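Local coordinates for AtGH3.15 acyl acid amido synthetase (Arabidopsis thaliana, PDB 6E1Q), which catalyses the ATP-dependent conjugation of glutamine, and possibly cysteine, to the auxin precursor indole-3-butyric acid and to the herbicide 2,4-DB, at residues L444-H458 with V499-L511. Numbering follows the deposited sequence.
Sequences LLKAVTNAKLLLEPH and VMEECCFTVEESL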
ATOM      1  N   LEU A 444      17.969   2.239  -1.788  1.00 32.41           N
ATOM      2  CA  LEU A 444      17.777   3.330  -2.745  1.00 35.81           C
ATOM      3  C   LEU A 444      16.826   4.389  -2.187  1.00 30.42           C
ATOM      4  O   LEU A 444      17.054   5.591  -2.360  1.00 30.93           O
ATOM      5  CB  LEU A 444      17.252   2.776  -4.077  1.00 34.31           C
ATOM      6  CG  LEU A 444      16.926   3.855  -5.113  1.00 37.56           C
ATOM      7  CD1 LEU A 444      18.177   4.634  -5.432  1.00 27.91           C
ATOM      8  CD2 LEU A 444      16.314   3.258  -6.375  1.00 39.65           C
ATOM      9  N   LEU A 445      15.757   3.952  -1.510  1.00 33.47           N
ATOM     10  CA  LEU A 445      14.818   4.886  -0.885  1.00 27.94           C
ATOM     11  C   LEU A 445      15.500   5.731   0.192  1.00 32.24           C
ATOM     12  O   LEU A 445      15.289   6.950   0.277  1.00 29.96           O
ATOM     13  CB  LEU A 445      13.639   4.101  -0.300  1.00 31.80           C
ATOM     14  CG  LEU A 445      12.627   3.544  -1.315  1.00 37.00           C
ATOM     15  CD1 LEU A 445      11.716   2.477  -0.695  1.00 36.21           C
ATOM     16  CD2 LEU A 445      11.764   4.678  -1.887  1.00 35.01           C
ATOM     17  N   LYS A 446      16.306   5.098   1.047  1.00 32.39           N
ATOM     18  CA  LYS A 446      16.978   5.882   2.078  1.00 36.81           C
ATOM     19  C   LYS A 446      17.990   6.838   1.461  1.00 27.82           C
ATOM     20  O   LYS A 446      18.122   7.986   1.911  1.00 31.58           O
ATOM     21  CB  LYS A 446      17.654   4.970   3.104  1.00 40.93           C
ATOM     22  CG  LYS A 446      18.483   5.776   4.104  1.00 54.66           C
ATOM     23  CD  LYS A 446      18.820   5.031   5.388  1.00 68.80           C
ATOM     24  CE  LYS A 446      19.461   5.984   6.404  1.00 70.39           C
ATOM     25  NZ  LYS A 446      20.744   6.588   5.907  1.00 63.71           N
ATOM     26  N   ALA A 447      18.689   6.396   0.407  1.00 25.94           N
ATOM     27  CA  ALA A 447      19.648   7.264  -0.275  1.00 30.00           C
ATOM     28  C   ALA A 447      18.966   8.504  -0.845  1.00 27.66           C
ATOM     29  O   ALA A 447      19.457   9.625  -0.690  1.00 31.08           O
ATOM     30  CB  ALA A 447      20.350   6.486  -1.387  1.00 31.68           C
ATOM     31  N   VAL A 448      17.828   8.309  -1.522  1.00 29.35           N
ATOM     32  CA  VAL A 448      17.096   9.421  -2.131  1.00 28.42           C
ATOM     33  C   VAL A 448      16.511  10.331  -1.056  1.00 23.27           C
ATOM     34  O   VAL A 448      16.515  11.558  -1.192  1.00 28.35           O
ATOM     35  CB  VAL A 448      16.003   8.869  -3.072  1.00 31.23           C
ATOM     36  CG1 VAL A 448      14.962   9.930  -3.380  1.00 26.83           C
ATOM     37  CG2 VAL A 448      16.622   8.326  -4.355  1.00 30.33           C
ATOM     38  N   THR A 449      16.017   9.743   0.036  1.00 27.39           N
ATOM     39  CA  THR A 449      15.630  10.519   1.217  1.00 29.87           C
ATOM     40  C   THR A 449      16.760  11.419   1.705  1.00 33.44           C
ATOM     41  O   THR A 449      16.554  12.615   1.956  1.00 31.58           O
ATOM     42  CB  THR A 449      15.190   9.561   2.326  1.00 38.35           C
ATOM     43  OG1 THR A 449      13.936   8.967   1.962  1.00 38.95           O
ATOM     44  CG2 THR A 449      15.056  10.282   3.682  1.00 39.45           C
ATOM     45  N   ASN A 450      17.961  10.851   1.887  1.00 30.88           N
ATOM     46  CA  ASN A 450      19.101  11.667   2.300  1.00 31.75           C
ATOM     47  C   ASN A 450      19.385  12.763   1.292  1.00 32.34           C
ATOM     48  O   ASN A 450      19.635  13.915   1.669  1.00 32.13           O
ATOM     49  CB  ASN A 450      20.358  10.812   2.472  1.00 33.01           C
ATOM     50  CG  ASN A 450      20.281   9.872   3.658  1.00 39.05           C
ATOM     51  OD1 ASN A 450      20.952   8.835   3.683  1.00 38.30           O
ATOM     52  ND2 ASN A 450      19.488  10.234   4.650  1.00 34.96           N
ATOM     53  N   ALA A 451      19.366  12.425   0.001  1.00 26.90           N
ATOM     54  CA  ALA A 451      19.749  13.421  -0.998  1.00 30.26           C
ATOM     55  C   ALA A 451      18.683  14.497  -1.158  1.00 29.08           C
ATOM     56  O   ALA A 451      19.010  15.672  -1.345  1.00 28.34           O
ATOM     57  CB  ALA A 451      20.033  12.748  -2.340  1.00 23.22           C
ATOM     58  N   LYS A 452      17.404  14.128  -1.106  1.00 31.25           N
ATOM     59  CA  LYS A 452      16.389  15.145  -1.402  1.00 32.63           C
ATOM     60  C   LYS A 452      16.301  16.200  -0.304  1.00 33.63           C
ATOM     61  O   LYS A 452      15.842  17.320  -0.562  1.00 35.62           O
ATOM     62  CB  LYS A 452      15.029  14.491  -1.632  1.00 27.96           C
ATOM     63  CG  LYS A 452      14.345  13.963  -0.353  1.00 32.77           C
ATOM     64  CD  LYS A 452      12.970  13.382  -0.686  1.00 33.13           C
ATOM     65  CE  LYS A 452      12.276  12.815   0.534  1.00 33.75           C
ATOM     66  NZ  LYS A 452      10.892  12.331   0.204  1.00 36.18           N
ATOM     67  N   LEU A 453      16.753  15.872   0.905  1.00 35.02           N
ATOM     68  CA  LEU A 453      16.829  16.854   1.982  1.00 38.24           C
ATOM     69  C   LEU A 453      17.653  18.073   1.592  1.00 35.95           C
ATOM     70  O   LEU A 453      17.371  19.190   2.049  1.00 40.01           O
ATOM     71  CB  LEU A 453      17.434  16.203   3.221  1.00 42.22           C
ATOM     72  CG  LEU A 453      16.952  16.792   4.530  1.00 51.11           C
ATOM     73  CD1 LEU A 453      15.558  16.227   4.829  1.00 54.42           C
ATOM     74  CD2 LEU A 453      17.949  16.459   5.623  1.00 54.10           C
ATOM     75  N   LEU A 454      18.664  17.895   0.739  1.00 32.83           N
ATOM     76  CA  LEU A 454      19.499  19.031   0.352  1.00 27.79           C
ATOM     77  C   LEU A 454      18.718  20.084  -0.417  1.00 34.59           C
ATOM     78  O   LEU A 454      19.178  21.223  -0.521  1.00 35.68           O
ATOM     79  CB  LEU A 454      20.677  18.558  -0.493  1.00 32.42           C
ATOM     80  CG  LEU A 454      21.934  18.136   0.285  1.00 44.70           C
ATOM     81  CD1 LEU A 454      21.618  17.052   1.301  1.00 55.58           C
ATOM     82  CD2 LEU A 454      23.000  17.669  -0.678  1.00 47.55           C
ATOM     83  N   LEU A 455      17.567  19.725  -0.986  1.00 30.00           N
ATOM     84  CA  LEU A 455      16.771  20.708  -1.712  1.00 36.00           C
ATOM     85  C   LEU A 455      15.937  21.606  -0.802  1.00 29.99           C
ATOM     86  O   LEU A 455      15.512  22.671  -1.253  1.00 36.18           O
ATOM     87  CB  LEU A 455      15.823  20.022  -2.693  1.00 34.78           C
ATOM     88  CG  LEU A 455      16.340  19.009  -3.706  1.00 40.85           C
ATOM     89  CD1 LEU A 455      15.159  18.145  -4.171  1.00 40.45           C
ATOM     90  CD2 LEU A 455      17.035  19.690  -4.878  1.00 37.90           C
ATOM     91  N   GLU A 456      15.669  21.188   0.440  1.00 40.07           N
ATOM     92  CA  GLU A 456      14.839  22.000   1.334  1.00 43.81           C
ATOM     93  C   GLU A 456      15.326  23.433   1.482  1.00 47.17           C
ATOM     94  O   GLU A 456      14.477  24.342   1.446  1.00 46.69           O
ATOM     95  CB  GLU A 456      14.730  21.342   2.717  1.00 48.72           C
ATOM     96  CG  GLU A 456      13.823  20.130   2.782  1.00 61.15           C
ATOM     97  CD  GLU A 456      13.552  19.694   4.214  1.00 79.35           C
ATOM     98  OE1 GLU A 456      14.055  20.366   5.142  1.00 87.07           O
ATOM     99  OE2 GLU A 456      12.838  18.683   4.411  1.00 76.24           O
ATOM    100  N   PRO A 457      16.623  23.721   1.646  1.00 39.11           N
ATOM    101  CA  PRO A 457      17.050  25.124   1.702  1.00 42.43           C
ATOM    102  C   PRO A 457      16.801  25.895   0.420  1.00 42.32           C
ATOM    103  O   PRO A 457      16.878  27.125   0.449  1.00 43.09           O
ATOM    104  CB  PRO A 457      18.556  25.028   2.001  1.00 49.02           C
ATOM    105  CG  PRO A 457      18.718  23.713   2.668  1.00 45.45           C
ATOM    106  CD  PRO A 457      17.730  22.809   1.999  1.00 35.89           C
ATOM    107  N   HIS A 458      16.521  25.231  -0.701  1.00 37.63           N
ATOM    108  CA  HIS A 458      16.294  25.936  -1.957  1.00 46.16           C
ATOM    109  C   HIS A 458      14.816  26.012  -2.339  1.00 43.51           C
ATOM    110  O   HIS A 458      14.504  26.426  -3.458  1.00 40.28           O
ATOM    111  CB  HIS A 458      17.091  25.281  -3.082  1.00 42.73           C
ATOM    112  CG  HIS A 458      18.566  25.343  -2.871  1.00 49.71           C
ATOM    113  ND1 HIS A 458      19.224  24.545  -1.958  1.00 48.99           N
ATOM    114  CD2 HIS A 458      19.506  26.148  -3.416  1.00 48.78           C
ATOM    115  CE1 HIS A 458      20.509  24.842  -1.966  1.00 47.73           C
ATOM    116  NE2 HIS A 458      20.707  25.811  -2.843  1.00 55.06           N
ATOM    117  N   VAL A 499      24.194  22.298  -6.100  1.00 41.26           N
ATOM    118  CA  VAL A 499      23.375  21.494  -5.201  1.00 37.92           C
ATOM    119  C   VAL A 499      22.964  20.174  -5.867  1.00 34.20           C
ATOM    120  O   VAL A 499      23.022  19.115  -5.233  1.00 36.44           O
ATOM    121  CB  VAL A 499      22.176  22.314  -4.685  1.00 42.83           C
ATOM    122  CG1 VAL A 499      21.227  22.655  -5.800  1.00 48.57           C
ATOM    123  CG2 VAL A 499      21.460  21.553  -3.579  1.00 44.53           C
ATOM    124  N   MET A 500      22.587  20.193  -7.158  1.00 38.65           N
ATOM    125  CA  MET A 500      22.220  18.943  -7.842  1.00 38.05           C
ATOM    126  C   MET A 500      23.380  17.963  -7.857  1.00 39.80           C
ATOM    127  O   MET A 500      23.186  16.761  -7.649  1.00 41.69           O
ATOM    128  CB  MET A 500      21.742  19.214  -9.282  1.00 33.46           C
ATOM    129  CG  MET A 500      20.332  19.782  -9.373  1.00 33.23           C
ATOM    130  SD  MET A 500      19.204  18.908  -8.249  1.00 42.04           S
ATOM    131  CE  MET A 500      19.113  17.284  -9.022  1.00 34.12           C
ATOM    132  N   GLU A 501      24.596  18.461  -8.082  1.00 33.91           N
ATOM    133  CA  GLU A 501      25.752  17.575  -8.103  1.00 33.53           C
ATOM    134  C   GLU A 501      26.018  16.992  -6.719  1.00 38.42           C
ATOM    135  O   GLU A 501      26.419  15.826  -6.594  1.00 37.40           O
ATOM    136  CB  GLU A 501      26.968  18.329  -8.642  1.00 38.49           C
ATOM    137  CG  GLU A 501      26.870  18.614 -10.149  1.00 44.20           C
ATOM    138  CD  GLU A 501      28.097  19.339 -10.721  1.00 48.67           C
ATOM    139  OE1 GLU A 501      28.687  20.206 -10.035  1.00 45.41           O
ATOM    140  OE2 GLU A 501      28.465  19.037 -11.878  1.00 53.47           O
ATOM    141  N   GLU A 502      25.798  17.783  -5.665  1.00 31.98           N
ATOM    142  CA  GLU A 502      25.938  17.237  -4.318  1.00 31.54           C
ATOM    143  C   GLU A 502      24.830  16.236  -4.016  1.00 30.54           C
ATOM    144  O   GLU A 502      25.068  15.263  -3.288  1.00 30.96           O
ATOM    145  CB  GLU A 502      25.971  18.368  -3.285  1.00 31.51           C
ATOM    146  CG  GLU A 502      26.306  17.929  -1.844  1.00 29.34           C
ATOM    147  CD  GLU A 502      27.750  17.475  -1.663  1.00 38.46           C
ATOM    148  OE1 GLU A 502      28.535  17.591  -2.629  1.00 43.31           O
ATOM    149  OE2 GLU A 502      28.109  17.011  -0.545  1.00 32.48           O
ATOM    150  N   CYS A 503      23.628  16.437  -4.582  1.00 28.69           N
ATOM    151  CA  CYS A 503      22.573  15.430  -4.456  1.00 33.53           C
ATOM    152  C   CYS A 503      23.028  14.098  -5.040  1.00 34.90           C
ATOM    153  O   CYS A 503      22.835  13.038  -4.432  1.00 32.90           O
ATOM    154  CB  CYS A 503      21.288  15.892  -5.157  1.00 26.53           C
ATOM    155  SG  CYS A 503      20.414  17.159  -4.227  1.00 36.95           S
ATOM    156  N   CYS A 504      23.622  14.138  -6.237  1.00 32.18           N
ATOM    157  CA  CYS A 504      24.123  12.917  -6.857  1.00 32.82           C
ATOM    158  C   CYS A 504      25.063  12.184  -5.917  1.00 33.72           C
ATOM    159  O   CYS A 504      24.925  10.975  -5.690  1.00 30.87           O
ATOM    160  CB  CYS A 504      24.845  13.246  -8.161  1.00 36.44           C
ATOM    161  SG  CYS A 504      23.793  13.783  -9.483  1.00 41.54           S
ATOM    162  N   PHE A 505      26.024  12.918  -5.352  1.00 36.01           N
ATOM    163  CA  PHE A 505      26.986  12.319  -4.435  1.00 38.03           C
ATOM    164  C   PHE A 505      26.305  11.746  -3.198  1.00 37.51           C
ATOM    165  O   PHE A 505      26.693  10.677  -2.707  1.00 40.53           O
ATOM    166  CB  PHE A 505      28.014  13.361  -4.023  1.00 31.10           C
ATOM    167  CG  PHE A 505      28.872  12.932  -2.901  1.00 31.46           C
ATOM    168  CD1 PHE A 505      29.874  11.993  -3.103  1.00 33.14           C
ATOM    169  CD2 PHE A 505      28.685  13.461  -1.627  1.00 34.60           C
ATOM    170  CE1 PHE A 505      30.704  11.594  -2.054  1.00 36.92           C
ATOM    171  CE2 PHE A 505      29.495  13.059  -0.568  1.00 38.19           C
ATOM    172  CZ  PHE A 505      30.509  12.126  -0.782  1.00 40.88           C
ATOM    173  N   THR A 506      25.293  12.444  -2.678  1.00 31.78           N
ATOM    174  CA  THR A 506      24.688  12.032  -1.417  1.00 30.33           C
ATOM    175  C   THR A 506      23.950  10.715  -1.573  1.00 29.38           C
ATOM    176  O   THR A 506      23.967   9.884  -0.661  1.00 36.46           O
ATOM    177  CB  THR A 506      23.755  13.133  -0.912  1.00 34.48           C
ATOM    178  OG1 THR A 506      24.506  14.342  -0.812  1.00 31.54           O
ATOM    179  CG2 THR A 506      23.179  12.798   0.461  1.00 31.86           C
ATOM    180  N   VAL A 507      23.290  10.510  -2.717  1.00 30.00           N
ATOM    181  CA  VAL A 507      22.759   9.184  -3.034  1.00 32.87           C
ATOM    182  C   VAL A 507      23.874   8.151  -3.003  1.00 37.15           C
ATOM    183  O   VAL A 507      23.754   7.097  -2.365  1.00 35.34           O
ATOM    184  CB  VAL A 507      22.065   9.176  -4.407  1.00 34.55           C
ATOM    185  CG1 VAL A 507      21.455   7.794  -4.666  1.00 29.76           C
ATOM    186  CG2 VAL A 507      20.996  10.233  -4.490  1.00 31.90           C
ATOM    187  N   GLU A 508      24.971   8.430  -3.718  1.00 35.30           N
ATOM    188  CA  GLU A 508      26.051   7.451  -3.822  1.00 41.47           C
ATOM    189  C   GLU A 508      26.631   7.120  -2.462  1.00 37.01           C
ATOM    190  O   GLU A 508      26.887   5.952  -2.155  1.00 40.30           O
ATOM    191  CB  GLU A 508      27.162   7.971  -4.722  1.00 44.96           C
ATOM    192  CG  GLU A 508      26.791   8.085  -6.168  1.00 48.92           C
ATOM    193  CD  GLU A 508      28.015   8.091  -7.048  1.00 50.43           C
ATOM    194  OE1 GLU A 508      28.816   9.045  -6.938  1.00 50.31           O
ATOM    195  OE2 GLU A 508      28.183   7.140  -7.836  1.00 52.39           O
ATOM    196  N   GLU A 509      26.854   8.144  -1.637  1.00 36.39           N
ATOM    197  CA  GLU A 509      27.452   7.935  -0.329  1.00 40.59           C
ATOM    198  C   GLU A 509      26.540   7.111   0.562  1.00 45.33           C
ATOM    199  O   GLU A 509      27.013   6.512   1.534  1.00 38.51           O
ATOM    200  CB  GLU A 509      27.771   9.300   0.304  1.00 44.03           C
ATOM    201  CG  GLU A 509      28.330   9.284   1.719  1.00 47.31           C
ATOM    202  CD  GLU A 509      29.815   8.933   1.786  1.00 67.89           C
ATOM    203  OE1 GLU A 509      30.438   8.714   0.725  1.00 74.40           O
ATOM    204  OE2 GLU A 509      30.360   8.881   2.910  1.00 74.13           O
ATOM    205  N   SER A 510      25.244   7.058   0.234  1.00 37.74           N
ATOM    206  CA  SER A 510      24.254   6.310   0.991  1.00 39.29           C
ATOM    207  C   SER A 510      24.054   4.882   0.496  1.00 39.55           C
ATOM    208  O   SER A 510      23.321   4.126   1.142  1.00 41.37           O
ATOM    209  CB  SER A 510      22.908   7.024   0.942  1.00 36.00           C
ATOM    210  OG  SER A 510      22.901   8.199   1.716  1.00 36.02           O
ATOM    211  N   LEU A 511      24.641   4.500  -0.639  1.00 36.46           N
ATOM    212  CA  LEU A 511      24.451   3.149  -1.142  1.00 40.84           C
ATOM    213  C   LEU A 511      25.404   2.209  -0.399  1.00 49.22           C
ATOM    214  O   LEU A 511      26.141   2.624   0.503  1.00 48.24           O
ATOM    215  CB  LEU A 511      24.630   3.119  -2.659  1.00 38.74           C
ATOM    216  CG  LEU A 511      23.677   4.030  -3.452  1.00 39.48           C
ATOM    217  CD1 LEU A 511      24.033   4.068  -4.924  1.00 35.20           C
ATOM    218  CD2 LEU A 511      22.217   3.637  -3.285  1.00 35.42           C
TER
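Ala447 and Ala451 of segment 444-458 turn their methyls into the helix of segment 499-511, and these small side chains let the two axes approach to 7.9 Å while running roughly antiparallel, at 146°. Ala447 CB lies against Ser510 CB at 3.5 Å and also meets Val507 CG1 and Leu511 CD2. One turn on, Ala451 CB presses on Val507 CG2 at 3.4 Å, tighter than usual for two carbons, and touches the carbonyl oxygen of Cys503. The two methyls of Val507 thus serve different alanines. Thr506 adds its CG2, which lies over the backbone of Ala451, 3.8 Å from its CA.

Past the alanines the filling is bulkier. Leu454 lays CD2 across the Glu502 side chain, 3.5 Å from its CG, and brings CB to Cys503 SG. Leu455 CD2 reaches Met500 SD at 4.1 Å, on the side facing the sheet. At the far end, Val499 sets CG2 anti to its backbone N, where it meets His458 CE1, while CG1 lies over one face of the imidazole.

Polar contacts gather along one margin. Asn450 OD1 lies 2.8 Å from Ser510 OG, whose proton could instead go to Thr506 O. Asn450 OD1 also accepts from Lys446 NZ, which lies in its carbonyl plane on a lone pair. Within the second helix, Thr506 OG1 donates to Glu502 O from above the carbonyl plane; the carboxylate of Glu502 turns to Lys582 in a salt bridge.

Val448 packs on Leu462 and Phe465, Leu455 on Trp482 and Leu484, and Met500 on Ile530 and Val532. The pair of antiparallel helices therefore covers a face of the mixed sheet containing strands 461-470, 477-485 and 529-533, forming a two-layer alpha/beta sandwich in the GH3 C-terminal domain, away from the acyl-acid pocket.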